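Local coordinates for putative deoxyribonuclease yjjV (Escherichia coli, PDB 1ZZM), which probably acts as a TatD-type hydrolase on ester bonds, using two divalent metal cations held by its barrel, at residues C3-F14 and A31-T41; L78-E86 and E118-L128. All blocks are in the same frame, centred on the assembly; numbering follows the deposited sequence.

Contact 1 of 2, residues C3-F14 and A31-T41. With ZN (zinc ion), chain B.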
loop_
_atom_site.group_PDB
_atom_site.type_symbol
_atom_site.label_atom_id
_atom_site.label_comp_id
_atom_site.label_asym_id
_atom_site.label_seq_id
_atom_site.Cartn_x
_atom_site.Cartn_y
_atom_site.Cartn_z
ATOM N N CYS A 3 -3.758 -18.313 7.847
ATOM C CA CYS A 3 -3.617 -17.001 7.206
ATOM C C CYS A 3 -4.691 -16.106 7.832
ATOM O O CYS A 3 -5.868 -16.144 7.448
ATOM C CB CYS A 3 -3.815 -17.083 5.678
ATOM S SG CYS A 3 -3.849 -15.439 4.848
ATOM N N ARG A 4 -4.285 -15.313 8.813
ATOM C CA ARG A 4 -5.219 -14.426 9.462
ATOM C C ARG A 4 -5.077 -12.967 9.016
ATOM O O ARG A 4 -6.023 -12.207 9.161
ATOM C CB ARG A 4 -5.064 -14.524 10.979
ATOM C CG ARG A 4 -6.293 -13.976 11.744
ATOM C CD ARG A 4 -6.009 -13.712 13.221
ATOM N NE ARG A 4 -7.239 -13.392 13.957
ATOM C CZ ARG A 4 -7.268 -12.848 15.172
ATOM N NH1 ARG A 4 -6.129 -12.558 15.796
ATOM N NH2 ARG A 4 -8.431 -12.598 15.770
ATOM N N PHE A 5 -3.919 -12.599 8.450
ATOM C CA PHE A 5 -3.637 -11.213 8.014
ATOM C C PHE A 5 -3.021 -11.141 6.607
ATOM O O PHE A 5 -2.328 -12.064 6.182
ATOM C CB PHE A 5 -2.591 -10.571 8.927
ATOM C CG PHE A 5 -2.900 -10.672 10.374
ATOM C CD1 PHE A 5 -4.005 -10.010 10.909
ATOM C CD2 PHE A 5 -2.092 -11.435 11.208
ATOM C CE1 PHE A 5 -4.309 -10.111 12.277
ATOM C CE2 PHE A 5 -2.379 -11.544 12.569
ATOM C CZ PHE A 5 -3.490 -10.881 13.102
ATOM N N ILE A 6 -3.262 -10.029 5.913
ATOM C CA ILE A 6 -2.674 -9.781 4.604
ATOM C C ILE A 6 -1.937 -8.452 4.734
ATOM O O ILE A 6 -2.560 -7.444 5.069
ATOM C CB ILE A 6 -3.726 -9.594 3.465
ATOM C CG1 ILE A 6 -4.595 -10.844 3.319
ATOM C CG2 ILE A 6 -2.986 -9.333 2.127
ATOM C CD1 ILE A 6 -3.873 -12.011 2.835
ATOM N N ASP A 7 -0.613 -8.451 4.533
ATOM C CA ASP A 7 0.116 -7.188 4.556
ATOM C C ASP A 7 -0.090 -6.630 3.151
ATOM O O ASP A 7 0.541 -7.100 2.184
ATOM C CB ASP A 7 1.617 -7.404 4.795
ATOM C CG ASP A 7 2.392 -6.075 4.927
ATOM O OD1 ASP A 7 1.840 -4.987 4.611
ATOM O OD2 ASP A 7 3.558 -6.127 5.370
ATOM N N THR A 8 -0.970 -5.646 3.013
ATOM C CA THR A 8 -1.213 -5.068 1.689
ATOM C C THR A 8 -0.144 -4.114 1.154
ATOM O O THR A 8 -0.328 -3.507 0.098
ATOM C CB THR A 8 -2.556 -4.341 1.643
ATOM O OG1 THR A 8 -2.542 -3.253 2.586
ATOM C CG2 THR A 8 -3.693 -5.337 2.016
ATOM N N HIS A 9 1.004 -4.010 1.828
ATOM C CA HIS A 9 2.011 -3.075 1.313
ATOM C C HIS A 9 3.371 -3.389 1.947
ATOM O O HIS A 9 3.676 -2.933 3.040
ATOM C CB HIS A 9 1.588 -1.644 1.682
ATOM C CG HIS A 9 2.331 -0.576 0.938
ATOM N ND1 HIS A 9 1.776 0.133 -0.104
ATOM C CD2 HIS A 9 3.584 -0.083 1.108
ATOM C CE1 HIS A 9 2.654 1.017 -0.549
ATOM N NE2 HIS A 9 3.760 0.899 0.170
ATOM N N CYS A 10 4.170 -4.201 1.272
ATOM C CA CYS A 10 5.492 -4.523 1.781
ATOM C C CYS A 10 6.474 -4.516 0.624
ATOM O O CYS A 10 6.267 -5.210 -0.381
ATOM C CB CYS A 10 5.482 -5.906 2.459
ATOM S SG CYS A 10 7.155 -6.416 3.048
ATOM N N HIS A 11 7.552 -3.733 0.753
ATOM C CA HIS A 11 8.563 -3.643 -0.298
ATOM C C HIS A 11 9.508 -4.823 -0.105
ATOM O O HIS A 11 10.681 -4.678 0.257
ATOM C CB HIS A 11 9.294 -2.306 -0.178
ATOM C CG HIS A 11 8.424 -1.136 -0.531
ATOM N ND1 HIS A 11 8.134 -0.805 -1.833
ATOM C CD2 HIS A 11 7.688 -0.302 0.241
ATOM C CE1 HIS A 11 7.249 0.173 -1.858
ATOM N NE2 HIS A 11 6.956 0.493 -0.611
ATOM N N PHE A 12 8.965 -5.995 -0.372
ATOM C CA PHE A 12 9.670 -7.259 -0.171
ATOM C C PHE A 12 10.841 -7.547 -1.108
ATOM O O PHE A 12 11.536 -8.551 -0.923
ATOM C CB PHE A 12 8.645 -8.374 -0.284
ATOM C CG PHE A 12 9.026 -9.640 0.433
ATOM C CD1 PHE A 12 8.954 -9.712 1.812
ATOM C CD2 PHE A 12 9.422 -10.772 -0.288
ATOM C CE1 PHE A 12 9.274 -10.901 2.490
ATOM C CE2 PHE A 12 9.747 -11.974 0.372
ATOM C CZ PHE A 12 9.676 -12.038 1.756
ATOM N N ASP A 13 11.058 -6.697 -2.112
ATOM C CA ASP A 13 12.168 -6.881 -3.044
ATOM C C ASP A 13 13.403 -6.097 -2.589
ATOM O O ASP A 13 14.442 -6.122 -3.246
ATOM C CB ASP A 13 11.778 -6.454 -4.472
ATOM C CG ASP A 13 11.233 -5.035 -4.546
ATOM O OD1 ASP A 13 10.427 -4.640 -3.681
ATOM O OD2 ASP A 13 11.612 -4.336 -5.503
ATOM N N PHE A 14 13.272 -5.388 -1.480
ATOM C CA PHE A 14 14.401 -4.639 -0.917
ATOM C C PHE A 14 14.969 -5.360 0.309
ATOM O O PHE A 14 14.347 -6.280 0.853
ATOM C CB PHE A 14 13.946 -3.262 -0.439
ATOM C CG PHE A 14 13.715 -2.265 -1.540
ATOM C CD1 PHE A 14 12.550 -2.308 -2.321
ATOM C CD2 PHE A 14 14.670 -1.284 -1.806
ATOM C CE1 PHE A 14 12.349 -1.374 -3.370
ATOM C CE2 PHE A 14 14.478 -0.356 -2.838
ATOM C CZ PHE A 14 13.319 -0.396 -3.627
ATOM N N ALA A 31 3.410 -15.563 12.025
ATOM C CA ALA A 31 2.730 -14.460 12.717
ATOM C C ALA A 31 1.295 -14.345 12.235
ATOM O O ALA A 31 0.509 -13.500 12.733
ATOM C CB ALA A 31 3.447 -13.144 12.452
ATOM N N GLY A 32 0.945 -15.169 11.257
ATOM C CA GLY A 32 -0.398 -15.128 10.704
ATOM C C GLY A 32 -0.497 -14.294 9.422
ATOM O O GLY A 32 -1.582 -14.169 8.848
ATOM N N VAL A 33 0.624 -13.730 8.965
ATOM C CA VAL A 33 0.615 -12.936 7.733
ATOM C C VAL A 33 0.797 -13.911 6.572
ATOM O O VAL A 33 1.901 -14.273 6.219
ATOM C CB VAL A 33 1.744 -11.850 7.764
ATOM C CG1 VAL A 33 1.698 -10.982 6.520
ATOM C CG2 VAL A 33 1.577 -10.992 8.998
ATOM N N GLY A 34 -0.319 -14.295 5.967
ATOM C CA GLY A 34 -0.321 -15.299 4.911
ATOM C C GLY A 34 -0.087 -14.877 3.481
ATOM O O GLY A 34 0.315 -15.713 2.655
ATOM N N LYS A 35 -0.376 -13.610 3.173
ATOM C CA LYS A 35 -0.145 -13.072 1.830
ATOM C C LYS A 35 0.431 -11.675 1.998
ATOM O O LYS A 35 0.161 -10.978 2.989
ATOM C CB LYS A 35 -1.447 -12.997 1.018
ATOM C CG LYS A 35 -1.995 -14.391 0.665
ATOM C CD LYS A 35 -3.257 -14.342 -0.125
ATOM C CE LYS A 35 -3.533 -15.718 -0.715
ATOM N NZ LYS A 35 -3.518 -16.774 0.328
ATOM N N ILE A 36 1.220 -11.261 1.019
ATOM C CA ILE A 36 1.842 -9.947 1.059
ATOM C C ILE A 36 1.770 -9.339 -0.345
ATOM O O ILE A 36 2.084 -10.022 -1.320
ATOM C CB ILE A 36 3.328 -10.100 1.465
ATOM C CG1 ILE A 36 3.400 -10.737 2.857
ATOM C CG2 ILE A 36 4.038 -8.725 1.422
ATOM C CD1 ILE A 36 4.816 -11.024 3.348
ATOM N N ILE A 37 1.343 -8.086 -0.446
ATOM C CA ILE A 37 1.290 -7.405 -1.743
ATOM C C ILE A 37 2.545 -6.528 -1.828
ATOM O O ILE A 37 2.809 -5.723 -0.899
ATOM C CB ILE A 37 0.044 -6.504 -1.851
ATOM C CG1 ILE A 37 -1.231 -7.362 -1.816
ATOM C CG2 ILE A 37 0.068 -5.723 -3.148
ATOM C CD1 ILE A 37 -1.444 -8.088 -0.526
ATOM N N VAL A 38 3.293 -6.705 -2.918
ATOM C CA VAL A 38 4.572 -6.022 -3.169
ATOM C C VAL A 38 4.435 -4.977 -4.270
ATOM O O VAL A 38 4.338 -5.312 -5.446
ATOM C CB VAL A 38 5.658 -7.051 -3.630
ATOM C CG1 VAL A 38 7.016 -6.372 -3.760
ATOM C CG2 VAL A 38 5.716 -8.229 -2.651
ATOM N N PRO A 39 4.396 -3.692 -3.899
ATOM C CA PRO A 39 4.268 -2.657 -4.927
ATOM C C PRO A 39 5.635 -2.227 -5.440
ATOM O O PRO A 39 6.569 -2.028 -4.642
ATOM C CB PRO A 39 3.526 -1.545 -4.204
ATOM C CG PRO A 39 3.955 -1.679 -2.783
ATOM C CD PRO A 39 4.284 -3.132 -2.541
ATOM N N ALA A 40 5.783 -2.087 -6.755
ATOM C CA ALA A 40 7.102 -1.685 -7.283
ATOM C C ALA A 40 7.318 -0.195 -7.073
ATOM O O ALA A 40 6.373 0.535 -6.748
ATOM C CB ALA A 40 7.208 -2.011 -8.740
ATOM N N THR A 41 8.564 0.250 -7.269
ATOM C CA THR A 41 8.937 1.657 -7.110
ATOM C C THR A 41 9.429 2.310 -8.389
ATOM O O THR A 41 9.396 3.536 -8.529
ATOM C CB THR A 41 10.063 1.801 -6.079
ATOM O OG1 THR A 41 11.173 0.964 -6.477
ATOM C CG2 THR A 41 9.549 1.377 -4.650
HETATM ZN ZN ZN B . 5.586 1.867 -0.119
HETATM O O HOH W 1 9.186 -2.367 -3.869
HETATM O O HOH W 2 10.396 -2.023 -6.419
HETATM O O HOH W 3 6.238 3.744 0.264
#
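H9 carries its imidazole anti to the backbone N (chi1 -166°) while H11 turns its own anti to the carbonyl carbon (chi1 -69°), and in this way both rings come to P39 and to one zinc ion. This is the first beta-alpha-beta unit of a TIM barrel: strand 5-7 and strand 33-39 run parallel, with helix 21-30 between them in sequence, and H9 and H11 form the His-X-His metal motif of the metallo-dependent hydrolases. NE2 of H9 binds zinc at 2.1 Å and NE2 of H11 at 2.0 Å; a water and E97 OE1 are further ligands, and D207 belongs to the same site. The CG of P39 lies over one face of the H9 ring, a CH-pi contact 3.8 Å from its centroid.

At the other end, G32 O is gripped by two amides, R4 N and F5 N, just where the Schellman motif of G32 ends the helix. The F5 ring turns an edge to A31 O, with CE2 at 3.5 Å, while R4 CB sits over one face and F230 meets the ring. With an alanine at F5 that ring is gone, and a gap would probably open between A31, R4 CB and F230. Further along, I37 N bonds to D7 O, and C10 N to I37 O. D7 OD1 accepts from H9 N in an Asx turn, bracing a zinc ligand's backbone, while OD2 bonds to T206 OG1.

D13 OD2 pairs with R48. H11 ND1 donates to a water in the imidazole plane at 2.8 Å; that water donates to D13 OD1 (2.6 Å) and P39 O (2.7 Å).

Contact 2 of 2, residues L78-E86 and E118-L128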
loop_
_atom_site.group_PDB
_atom_site.type_symbol
_atom_site.label_atom_id
_atom_site.label_comp_id
_atom_site.label_asym_id
_atom_site.label_seq_id
_atom_site.Cartn_x
_atom_site.Cartn_y
_atom_site.Cartn_z
ATOM N N LEU A 78 7.379 4.657 -18.424
ATOM C CA LEU A 78 5.929 4.571 -18.566
ATOM C C LEU A 78 5.543 3.592 -19.664
ATOM O O LEU A 78 4.546 2.886 -19.553
ATOM C CB LEU A 78 5.319 5.935 -18.856
ATOM C CG LEU A 78 5.149 6.847 -17.623
ATOM C CD1 LEU A 78 4.805 8.280 -18.066
ATOM C CD2 LEU A 78 4.011 6.290 -16.737
ATOM N N GLU A 79 6.327 3.545 -20.729
ATOM C CA GLU A 79 5.997 2.604 -21.785
ATOM C C GLU A 79 6.193 1.185 -21.225
ATOM O O GLU A 79 5.421 0.265 -21.533
ATOM C CB GLU A 79 6.900 2.817 -22.998
ATOM C CG GLU A 79 6.568 1.863 -24.117
ATOM C CD GLU A 79 7.471 2.026 -25.319
ATOM O OE1 GLU A 79 7.548 3.123 -25.917
ATOM O OE2 GLU A 79 8.093 1.037 -25.652
ATOM N N GLN A 80 7.223 0.994 -20.406
ATOM C CA GLN A 80 7.458 -0.344 -19.833
ATOM C C GLN A 80 6.301 -0.777 -18.928
ATOM O O GLN A 80 5.908 -1.948 -18.900
ATOM C CB GLN A 80 8.734 -0.367 -19.008
ATOM C CG GLN A 80 9.993 -0.275 -19.794
ATOM C CD GLN A 80 11.184 -0.205 -18.845
ATOM O OE1 GLN A 80 11.541 -1.199 -18.163
ATOM N NE2 GLN A 80 11.771 0.965 -18.755
ATOM N N LEU A 81 5.783 0.176 -18.167
ATOM C CA LEU A 81 4.643 -0.098 -17.282
ATOM C C LEU A 81 3.424 -0.528 -18.135
ATOM O O LEU A 81 2.776 -1.562 -17.852
ATOM C CB LEU A 81 4.331 1.162 -16.479
ATOM C CG LEU A 81 3.063 1.058 -15.627
ATOM C CD1 LEU A 81 3.200 -0.151 -14.646
ATOM C CD2 LEU A 81 2.866 2.386 -14.830
ATOM N N GLN A 82 3.119 0.248 -19.178
ATOM C CA GLN A 82 1.991 -0.096 -20.029
ATOM C C GLN A 82 2.164 -1.469 -20.685
ATOM O O GLN A 82 1.255 -2.293 -20.656
ATOM C CB GLN A 82 1.738 1.003 -21.080
ATOM C CG GLN A 82 0.543 0.720 -22.003
ATOM C CD GLN A 82 0.945 -0.094 -23.229
ATOM O OE1 GLN A 82 1.946 0.208 -23.876
ATOM N NE2 GLN A 82 0.158 -1.129 -23.556
ATOM N N GLN A 83 3.335 -1.736 -21.266
ATOM C CA GLN A 83 3.542 -3.046 -21.885
ATOM C C GLN A 83 3.454 -4.175 -20.870
ATOM O O GLN A 83 2.941 -5.261 -21.188
ATOM C CB GLN A 83 4.915 -3.116 -22.555
ATOM C CG GLN A 83 5.026 -2.236 -23.735
ATOM C CD GLN A 83 6.430 -2.324 -24.319
ATOM O OE1 GLN A 83 7.361 -2.825 -23.675
ATOM N NE2 GLN A 83 6.589 -1.836 -25.518
ATOM N N ALA A 84 3.966 -3.945 -19.659
ATOM C CA ALA A 84 3.896 -4.991 -18.647
ATOM C C ALA A 84 2.444 -5.258 -18.304
ATOM O O ALA A 84 2.008 -6.416 -18.253
ATOM C CB ALA A 84 4.668 -4.586 -17.389
ATOM N N LEU A 85 1.684 -4.194 -18.087
ATOM C CA LEU A 85 0.270 -4.341 -17.758
ATOM C C LEU A 85 -0.505 -5.061 -18.886
ATOM O O LEU A 85 -1.380 -5.889 -18.612
ATOM C CB LEU A 85 -0.358 -2.964 -17.507
ATOM C CG LEU A 85 0.222 -2.252 -16.263
ATOM C CD1 LEU A 85 -0.438 -0.889 -16.107
ATOM C CD2 LEU A 85 -0.034 -3.140 -15.000
ATOM N N GLU A 86 -0.195 -4.712 -20.134
ATOM C CA GLU A 86 -0.846 -5.310 -21.320
ATOM C C GLU A 86 -0.690 -6.827 -21.319
ATOM O O GLU A 86 -1.601 -7.556 -21.708
ATOM C CB GLU A 86 -0.211 -4.712 -22.578
ATOM C CG GLU A 86 -0.598 -5.329 -23.905
ATOM C CD GLU A 86 -2.063 -5.178 -24.245
ATOM O OE1 GLU A 86 -2.704 -4.219 -23.770
ATOM O OE2 GLU A 86 -2.577 -6.026 -25.007
ATOM N N GLU A 118 -0.732 9.993 -15.568
ATOM C CA GLU A 118 -0.427 9.050 -16.634
ATOM C C GLU A 118 -0.688 7.629 -16.136
ATOM O O GLU A 118 -1.164 6.769 -16.877
ATOM C CB GLU A 118 1.043 9.159 -17.072
ATOM C CG GLU A 118 1.359 10.382 -17.949
ATOM C CD GLU A 118 0.456 10.472 -19.180
ATOM O OE1 GLU A 118 0.405 9.505 -19.981
ATOM O OE2 GLU A 118 -0.217 11.504 -19.330
ATOM N N GLN A 119 -0.370 7.379 -14.870
ATOM C CA GLN A 119 -0.564 6.041 -14.328
ATOM C C GLN A 119 -2.009 5.793 -13.962
ATOM O O GLN A 119 -2.478 4.661 -14.044
ATOM C CB GLN A 119 0.364 5.853 -13.142
ATOM C CG GLN A 119 1.794 5.885 -13.619
ATOM C CD GLN A 119 2.781 5.722 -12.509
ATOM O OE1 GLN A 119 3.119 6.688 -11.803
ATOM N NE2 GLN A 119 3.226 4.519 -12.318
ATOM N N LEU A 120 -2.719 6.850 -13.580
ATOM C CA LEU A 120 -4.132 6.693 -13.267
ATOM C C LEU A 120 -4.837 6.317 -14.574
ATOM O O LEU A 120 -5.781 5.531 -14.571
ATOM C CB LEU A 120 -4.707 7.988 -12.661
ATOM C CG LEU A 120 -4.262 8.277 -11.205
ATOM C CD1 LEU A 120 -4.950 9.526 -10.699
ATOM C CD2 LEU A 120 -4.600 7.094 -10.271
ATOM N N LYS A 121 -4.379 6.862 -15.699
ATOM C CA LYS A 121 -4.993 6.512 -16.970
ATOM C C LYS A 121 -4.763 5.022 -17.272
ATOM O O LYS A 121 -5.663 4.366 -17.794
ATOM C CB LYS A 121 -4.430 7.360 -18.125
ATOM C CG LYS A 121 -4.857 8.810 -18.093
ATOM C CD LYS A 121 -4.397 9.532 -19.359
ATOM C CE LYS A 121 -5.232 10.792 -19.601
ATOM N NZ LYS A 121 -4.915 11.931 -18.667
ATOM N N LEU A 122 -3.582 4.498 -16.938
ATOM C CA LEU A 122 -3.291 3.093 -17.181
ATOM C C LEU A 122 -4.139 2.171 -16.307
ATOM O O LEU A 122 -4.622 1.134 -16.772
ATOM C CB LEU A 122 -1.811 2.781 -16.971
ATOM C CG LEU A 122 -0.929 3.301 -18.104
ATOM C CD1 LEU A 122 0.563 3.204 -17.767
ATOM C CD2 LEU A 122 -1.253 2.482 -19.361
ATOM N N ALA A 123 -4.347 2.561 -15.055
ATOM C CA ALA A 123 -5.163 1.757 -14.158
ATOM C C ALA A 123 -6.570 1.700 -14.738
ATOM O O ALA A 123 -7.209 0.648 -14.688
ATOM C CB ALA A 123 -5.172 2.348 -12.748
ATOM N N LYS A 124 -7.053 2.812 -15.291
ATOM C CA LYS A 124 -8.394 2.813 -15.882
ATOM C C LYS A 124 -8.453 1.931 -17.104
ATOM O O LYS A 124 -9.397 1.162 -17.273
ATOM C CB LYS A 124 -8.831 4.232 -16.252
ATOM C CG LYS A 124 -9.352 4.989 -15.034
ATOM C CD LYS A 124 -9.356 6.505 -15.230
ATOM C CE LYS A 124 -10.464 6.964 -16.115
ATOM N NZ LYS A 124 -10.481 8.465 -16.097
ATOM N N ARG A 125 -7.434 2.040 -17.953
ATOM C CA ARG A 125 -7.386 1.254 -19.184
ATOM C C ARG A 125 -7.373 -0.250 -18.906
ATOM O O ARG A 125 -8.051 -1.039 -19.575
ATOM C CB ARG A 125 -6.128 1.614 -19.999
ATOM C CG ARG A 125 -6.002 0.786 -21.279
ATOM C CD ARG A 125 -4.775 1.157 -22.092
ATOM N NE ARG A 125 -4.577 0.241 -23.216
ATOM C CZ ARG A 125 -3.546 0.299 -24.050
ATOM N NH1 ARG A 125 -2.607 1.224 -23.881
ATOM N NH2 ARG A 125 -3.469 -0.552 -25.069
ATOM N N TYR A 126 -6.596 -0.653 -17.915
ATOM C CA TYR A 126 -6.476 -2.067 -17.609
ATOM C C TYR A 126 -7.392 -2.558 -16.494
ATOM O O TYR A 126 -7.271 -3.706 -16.070
ATOM C CB TYR A 126 -5.009 -2.373 -17.319
ATOM C CG TYR A 126 -4.179 -2.274 -18.594
ATOM C CD1 TYR A 126 -4.303 -3.248 -19.584
ATOM C CD2 TYR A 126 -3.353 -1.167 -18.856
ATOM C CE1 TYR A 126 -3.638 -3.141 -20.805
ATOM C CE2 TYR A 126 -2.674 -1.045 -20.100
ATOM C CZ TYR A 126 -2.828 -2.046 -21.058
ATOM O OH TYR A 126 -2.166 -1.998 -22.268
ATOM N N ASP A 127 -8.278 -1.669 -16.031
ATOM C CA ASP A 127 -9.278 -1.987 -15.000
ATOM C C ASP A 127 -8.624 -2.510 -13.724
ATOM O O ASP A 127 -8.918 -3.613 -13.272
ATOM C CB ASP A 127 -10.252 -3.028 -15.605
ATOM C CG ASP A 127 -11.558 -3.202 -14.793
ATOM O OD1 ASP A 127 -12.002 -2.263 -14.103
ATOM O OD2 ASP A 127 -12.145 -4.303 -14.867
ATOM N N LEU A 128 -7.732 -1.713 -13.139
ATOM C CA LEU A 128 -7.032 -2.123 -11.915
ATOM C C LEU A 128 -7.118 -1.063 -10.852
ATOM O O LEU A 128 -7.249 0.117 -11.174
ATOM C CB LEU A 128 -5.538 -2.329 -12.193
ATOM C CG LEU A 128 -5.201 -3.516 -13.091
ATOM C CD1 LEU A 128 -3.756 -3.430 -13.638
ATOM C CD2 LEU A 128 -5.398 -4.750 -12.247
HETATM O O HOH W 4 -4.528 -3.236 -25.285
#
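L78 lays its two methyls across the start of the facing segment: CD1 meets E118 CB, and CD2 comes to 3.8 Å from Q119 CG, the side chains crossing at about a right angle. One turn on, L81 brings CD2 to 3.8 Å from L122 CD1. Here L122 acts as a knob in a hole formed by L78, L81, Q82 and L85.

Q82 has a double role. Its CG, 3.6 Å from L122 CD2, lines one wall of that hole, and then the chain bends (chi2 -88°) to send the amide over to Y126. NE2 donates to Y126 OH at 2.8 Å in a nearly straight bond (167°), with the hydroxyl lying in the amide plane and the amide nearly coplanar with the phenol ring. The R125 guanidinium lies almost parallel to the same amide.

L85 returns to the apolar side. Its CB rests over one face of the Y126 ring, 4.0 Å from the centroid, while R125 CG covers the opposite face, so the phenol is held between the two. CD2 of L85 reaches CD1 of L128, whose backbone N closes the Schellman motif at the end of the helix.

E86 closes the row. Y126 OH donates to the anti lone pair of E86 OE1 at 2.7 Å, so the hydroxyl is fixed by one bond received and one given. R125 NH2 is only a long salt-bridge partner of OE1, but a water links the two.

The segments 78-86 and 118-125 run the same way, their axes 11° apart and 10.8 Å from each other at closest. L81 packs inward on L63 and L85 on V95, as expected of neighbouring outer helices of a TIM barrel.

Overall arrangement
Contact 1 lies in the buried core, with its centre about 9 Å from that of the chain; contact 2 belongs to the outer layer, about 18 Å out and partly open to solvent. They share no element. The first joins two strands of the barrel wall, the second two helices that surround it, and their nearest atoms are about 7 Å apart. Backbone hydrogen bonds hold 3-14 to 31-41, and the loop after strand 5-7 supplies two zinc ligands. No backbone hydrogen bond crosses between 78-86 and 118-128, and side chains do most of the joining: leucines on the inner side, and amide, phenol, carboxylate and guanidinium groups toward the surface.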